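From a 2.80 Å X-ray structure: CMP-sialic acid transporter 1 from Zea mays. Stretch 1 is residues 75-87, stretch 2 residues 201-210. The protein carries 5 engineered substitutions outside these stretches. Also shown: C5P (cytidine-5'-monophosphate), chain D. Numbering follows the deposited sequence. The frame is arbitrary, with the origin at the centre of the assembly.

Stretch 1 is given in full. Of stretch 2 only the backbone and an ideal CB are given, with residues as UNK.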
# COMPACT_ATOMS: atom_id res chain seq x y z
N TYR B 75 -15.03 -10.58 27.86
CA TYR B 75 -14.93 -10.58 26.39
C TYR B 75 -14.18 -9.34 25.89
O TYR B 75 -13.94 -9.22 24.69
CB TYR B 75 -16.32 -10.70 25.77
CG TYR B 75 -16.96 -12.06 25.93
CD1 TYR B 75 -17.68 -12.38 27.06
CD2 TYR B 75 -16.82 -13.03 24.95
CE1 TYR B 75 -18.27 -13.63 27.22
CE2 TYR B 75 -17.39 -14.29 25.09
CZ TYR B 75 -18.12 -14.59 26.23
OH TYR B 75 -18.69 -15.82 26.38
N VAL B 76 -13.80 -8.44 26.80
CA VAL B 76 -13.01 -7.25 26.42
C VAL B 76 -11.58 -7.71 26.08
O VAL B 76 -10.98 -7.20 25.13
CB VAL B 76 -12.99 -6.19 27.54
CG1 VAL B 76 -12.22 -4.95 27.13
CG2 VAL B 76 -14.38 -5.80 28.01
N VAL B 77 -11.08 -8.69 26.83
CA VAL B 77 -9.65 -9.00 26.87
C VAL B 77 -9.12 -9.25 25.45
O VAL B 77 -8.16 -8.60 25.04
CB VAL B 77 -9.36 -10.19 27.81
CG1 VAL B 77 -7.92 -10.68 27.69
CG2 VAL B 77 -9.68 -9.84 29.26
N PRO B 78 -9.75 -10.16 24.68
CA PRO B 78 -9.24 -10.42 23.32
C PRO B 78 -9.02 -9.13 22.52
O PRO B 78 -8.01 -9.00 21.82
CB PRO B 78 -10.32 -11.28 22.65
CG PRO B 78 -10.97 -11.99 23.80
CD PRO B 78 -10.95 -10.97 24.92
N SER B 79 -9.95 -8.19 22.63
CA SER B 79 -9.87 -6.91 21.91
C SER B 79 -8.68 -6.09 22.41
O SER B 79 -8.02 -5.41 21.62
CB SER B 79 -11.16 -6.14 22.01
OG SER B 79 -12.18 -6.76 21.23
N VAL B 80 -8.42 -6.12 23.72
CA VAL B 80 -7.28 -5.41 24.30
C VAL B 80 -5.98 -6.03 23.78
O VAL B 80 -5.04 -5.31 23.44
CB VAL B 80 -7.32 -5.41 25.84
CG1 VAL B 80 -5.98 -5.03 26.45
CG2 VAL B 80 -8.42 -4.50 26.37
N ILE B 81 -5.93 -7.36 23.72
CA ILE B 81 -4.74 -8.06 23.22
C ILE B 81 -4.53 -7.67 21.75
O ILE B 81 -3.43 -7.28 21.36
CB ILE B 81 -4.86 -9.59 23.39
CG1 ILE B 81 -5.02 -10.00 24.86
CG2 ILE B 81 -3.67 -10.29 22.75
CD1 ILE B 81 -5.53 -11.41 25.05
N TYR B 82 -5.60 -7.77 20.96
CA TYR B 82 -5.52 -7.52 19.52
C TYR B 82 -5.11 -6.07 19.24
O TYR B 82 -4.42 -5.80 18.27
CB TYR B 82 -6.85 -7.87 18.83
CG TYR B 82 -7.04 -9.32 18.50
CD1 TYR B 82 -6.08 -10.03 17.78
CD2 TYR B 82 -8.19 -10.00 18.88
CE1 TYR B 82 -6.25 -11.36 17.46
CE2 TYR B 82 -8.37 -11.34 18.57
CZ TYR B 82 -7.40 -12.03 17.86
OH TYR B 82 -7.57 -13.34 17.55
N LEU B 83 -5.55 -5.14 20.09
CA LEU B 83 -5.16 -3.73 19.98
C LEU B 83 -3.65 -3.60 20.18
O LEU B 83 -2.95 -2.97 19.38
CB LEU B 83 -5.92 -2.91 21.04
CG LEU B 83 -5.61 -1.42 21.08
CD1 LEU B 83 -6.33 -0.68 19.95
CD2 LEU B 83 -6.00 -0.82 22.43
N ILE B 84 -3.16 -4.20 21.26
CA ILE B 84 -1.73 -4.16 21.61
C ILE B 84 -0.94 -4.86 20.49
O ILE B 84 0.10 -4.36 20.05
CB ILE B 84 -1.49 -4.80 22.99
CG1 ILE B 84 -2.17 -4.01 24.11
CG2 ILE B 84 -0.00 -4.98 23.26
CD1 ILE B 84 -2.46 -4.82 25.35
N HIS B 85 -1.47 -5.99 20.03
CA HIS B 85 -0.87 -6.75 18.94
C HIS B 85 -0.66 -5.86 17.71
O HIS B 85 0.41 -5.87 17.12
CB HIS B 85 -1.73 -7.97 18.62
CG HIS B 85 -1.15 -8.86 17.57
ND1 HIS B 85 -1.58 -8.85 16.27
CD2 HIS B 85 -0.17 -9.80 17.64
CE1 HIS B 85 -0.90 -9.75 15.58
NE2 HIS B 85 -0.02 -10.32 16.39
N ASN B 86 -1.68 -5.09 17.33
CA ASN B 86 -1.62 -4.28 16.11
C ASN B 86 -0.52 -3.21 16.24
O ASN B 86 0.13 -2.87 15.24
CB ASN B 86 -2.97 -3.65 15.76
CG ASN B 86 -3.06 -3.21 14.32
OD1 ASN B 86 -3.06 -2.01 14.02
ND2 ASN B 86 -3.12 -4.16 13.41
N ASN B 87 -0.33 -2.68 17.44
CA ASN B 87 0.74 -1.71 17.71
C ASN B 87 2.10 -2.39 17.54
O ASN B 87 3.03 -1.82 16.96
CB ASN B 87 0.64 -1.10 19.11
CG ASN B 87 -0.73 -0.53 19.42
OD1 ASN B 87 -1.41 -0.01 18.54
ND2 ASN B 87 -1.13 -0.61 20.68
N UNK B 201 -17.42 -5.85 21.64
CA UNK B 201 -16.20 -5.20 22.13
C UNK B 201 -15.21 -4.99 20.98
O UNK B 201 -14.52 -3.97 20.94
CB UNK B 201 -15.56 -6.03 23.24
N UNK B 202 -15.17 -5.93 20.04
CA UNK B 202 -14.34 -5.79 18.85
C UNK B 202 -14.75 -4.60 18.00
O UNK B 202 -13.89 -3.83 17.56
CB UNK B 202 -14.40 -7.07 18.01
N UNK B 203 -16.05 -4.44 17.78
CA UNK B 203 -16.58 -3.28 17.06
C UNK B 203 -16.17 -2.01 17.81
O UNK B 203 -15.60 -1.09 17.21
CB UNK B 203 -18.10 -3.37 16.92
N UNK B 204 -16.43 -1.97 19.11
CA UNK B 204 -16.11 -0.80 19.95
C UNK B 204 -14.63 -0.44 19.78
O UNK B 204 -14.30 0.71 19.49
CB UNK B 204 -16.43 -1.08 21.42
N UNK B 205 -13.75 -1.43 19.92
CA UNK B 205 -12.30 -1.16 19.93
C UNK B 205 -11.81 -0.80 18.52
O UNK B 205 -11.03 0.14 18.38
CB UNK B 205 -11.53 -2.37 20.46
N UNK B 206 -12.25 -1.53 17.50
CA UNK B 206 -11.97 -1.17 16.10
C UNK B 206 -12.32 0.30 15.85
O UNK B 206 -11.58 1.02 15.18
CB UNK B 206 -12.75 -2.07 15.14
N UNK B 207 -13.45 0.72 16.40
CA UNK B 207 -14.01 2.06 16.20
C UNK B 207 -13.17 3.08 16.97
O UNK B 207 -12.84 4.15 16.44
CB UNK B 207 -15.47 2.12 16.65
N UNK B 208 -12.83 2.76 18.22
CA UNK B 208 -11.96 3.61 19.04
C UNK B 208 -10.59 3.80 18.42
O UNK B 208 -9.97 4.85 18.59
CB UNK B 208 -11.81 3.01 20.44
N UNK B 209 -10.11 2.78 17.71
CA UNK B 209 -8.84 2.86 16.99
C UNK B 209 -8.92 3.95 15.91
O UNK B 209 -8.08 4.85 15.86
CB UNK B 209 -8.49 1.51 16.37
N UNK B 210 -9.96 3.87 15.09
CA UNK B 210 -10.18 4.82 14.00
C UNK B 210 -10.41 6.23 14.56
O UNK B 210 -10.01 7.22 13.94
CB UNK B 210 -11.37 4.39 13.14
O3P C5P D . -11.50 -9.75 14.70
P C5P D . -10.22 -9.04 15.08
O1P C5P D . -9.17 -9.95 15.67
O2P C5P D . -9.70 -8.08 14.05
O5' C5P D . -10.66 -8.10 16.31
C5' C5P D . -10.58 -6.68 16.20
C4' C5P D . -9.63 -6.13 17.25
O4' C5P D . -8.31 -6.04 16.71
C3' C5P D . -10.04 -4.74 17.71
O3' C5P D . -10.39 -4.77 19.10
C2' C5P D . -8.86 -3.83 17.41
O2' C5P D . -8.34 -3.20 18.59
C1' C5P D . -7.79 -4.71 16.79
N1 C5P D . -7.45 -4.22 15.45
C2 C5P D . -6.76 -3.00 15.31
N3 C5P D . -6.44 -2.54 14.08
C4 C5P D . -6.80 -3.24 12.98
C5 C5P D . -7.49 -4.44 13.11
C6 C5P D . -7.81 -4.92 14.37
O2 C5P D . -6.42 -2.35 16.32
N4 C5P D . -6.49 -2.77 11.74

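Stretch 2 is a helix that runs alongside the helix of stretch 1, their directions 30° apart and their axes 9.0 Å apart at closest approach; the bound nucleotide lies near several of its positions.

At position 201 CA-to-CB points toward stretch 1, and the ideal CB lies 3.9 Å from Tyr 75 O. Tyr 75 CB and the methyls of Val 76 offer an apolar surface but no charge, so a large aliphatic or aromatic side chain would suit. The residue is Phe 201. Val 76 CG2 lies over one face of its ring, 3.5 Å from the centroid, in a CH-pi contact, and Phe 201 CD2 packs 3.7 Å from Tyr 75 CB.

Position 202 points sideways where the backbones run close, its CA 5.5 Å from Ser 79 CA. The ideal CB would lie 3.9 Å from Ser 79 OG, so a small residue fits comfortably, although the helical angles would admit others. It is Gly 202, whose N is 3.3 Å from Ser 79 OG at an angle too poor for a hydrogen bond.

Positions 203 and 204 point away and sideways, with nothing of stretch 1 near their CB; stretch 1 sets little limit there. They are Val 203 and Ile 204, and neither touches it.

Position 205 points directly toward stretch 1, its ideal CB 4.1 Å from Ser 79 CB. Ahead lies a hollow bounded by Val 76, Ser 79, Val 80 and Leu 83, which a long aliphatic chain or an aromatic ring could fill. Phe 205 enters as a knob into this hole. Ser 79 CB lies over one ring face, 4.1 Å from the centroid, while Phe 205 CZ meets Val 76 CG1 at 3.7 Å and Phe 205 CE2 meets Val 80 CG2 at 3.6 Å. Phe 205 CB also lies 3.0 Å from C5P O3'.

At position 206 CA-to-CB points away from stretch 1, and position 207 is out of its reach; stretch 1 sets little limit on either. They are Asn 206, beside the nucleotide, and Met 207.

Position 208 points toward stretch 1 but has open space around its CB, so a side chain would fit; the residue is nevertheless Gly 208.

Position 209 again points toward stretch 1, its ideal CB 4.7 Å from Leu 83 CD1, with C5P O2 4.4 Å from the ideal CB and Asn 86 farther out. A flat side chain could lie along the base, and a long one could reach Asn 86. Trp 209 does both: its CD1 lies 4.0 Å from Leu 83 CD1, its CZ2 3.3 Å from Asn 86 OD1, and C5P N3 sits over one face of the indole.

Position 210 is out of reach, so stretch 1 sets no preference there; it is Leu 210.

Stretch 2 (201-210) FGVIFNMGWL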
# COMPACT_ATOMS: atom_id res chain seq x y z
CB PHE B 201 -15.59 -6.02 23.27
CG PHE B 201 -16.34 -5.93 24.57
CD1 PHE B 201 -16.47 -4.72 25.23
CD2 PHE B 201 -16.93 -7.06 25.14
CE1 PHE B 201 -17.16 -4.63 26.43
CE2 PHE B 201 -17.62 -6.96 26.34
CZ PHE B 201 -17.73 -5.75 26.99
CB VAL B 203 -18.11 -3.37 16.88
CG1 VAL B 203 -18.76 -2.00 16.69
CG2 VAL B 203 -18.48 -4.29 15.73
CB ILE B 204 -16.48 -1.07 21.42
CG1 ILE B 204 -18.00 -1.16 21.62
CG2 ILE B 204 -15.87 -0.01 22.34
CD1 ILE B 204 -18.41 -1.98 22.82
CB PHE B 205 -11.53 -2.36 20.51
CG PHE B 205 -11.37 -2.34 22.01
CD1 PHE B 205 -12.48 -2.35 22.85
CD2 PHE B 205 -10.11 -2.31 22.59
CE1 PHE B 205 -12.32 -2.33 24.23
CE2 PHE B 205 -9.96 -2.30 23.96
CZ PHE B 205 -11.06 -2.31 24.78
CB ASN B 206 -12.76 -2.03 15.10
CG ASN B 206 -11.99 -3.23 14.58
OD1 ASN B 206 -12.25 -4.36 14.98
ND2 ASN B 206 -11.05 -2.99 13.67
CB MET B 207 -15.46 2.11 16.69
CG MET B 207 -16.25 3.28 16.15
SD MET B 207 -18.04 2.97 16.22
CE MET B 207 -18.27 2.71 17.97
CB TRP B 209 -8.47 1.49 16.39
CG TRP B 209 -7.06 1.40 15.89
CD1 TRP B 209 -5.91 1.52 16.63
CD2 TRP B 209 -6.63 1.16 14.54
NE1 TRP B 209 -4.81 1.38 15.83
CE2 TRP B 209 -5.22 1.15 14.54
CE3 TRP B 209 -7.30 0.95 13.33
CZ2 TRP B 209 -4.48 0.95 13.38
CZ3 TRP B 209 -6.57 0.75 12.18
CH2 TRP B 209 -5.17 0.75 12.21
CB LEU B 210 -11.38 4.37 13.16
CG LEU B 210 -11.18 3.07 12.37
CD1 LEU B 210 -12.51 2.54 11.86
CD2 LEU B 210 -10.22 3.28 11.21
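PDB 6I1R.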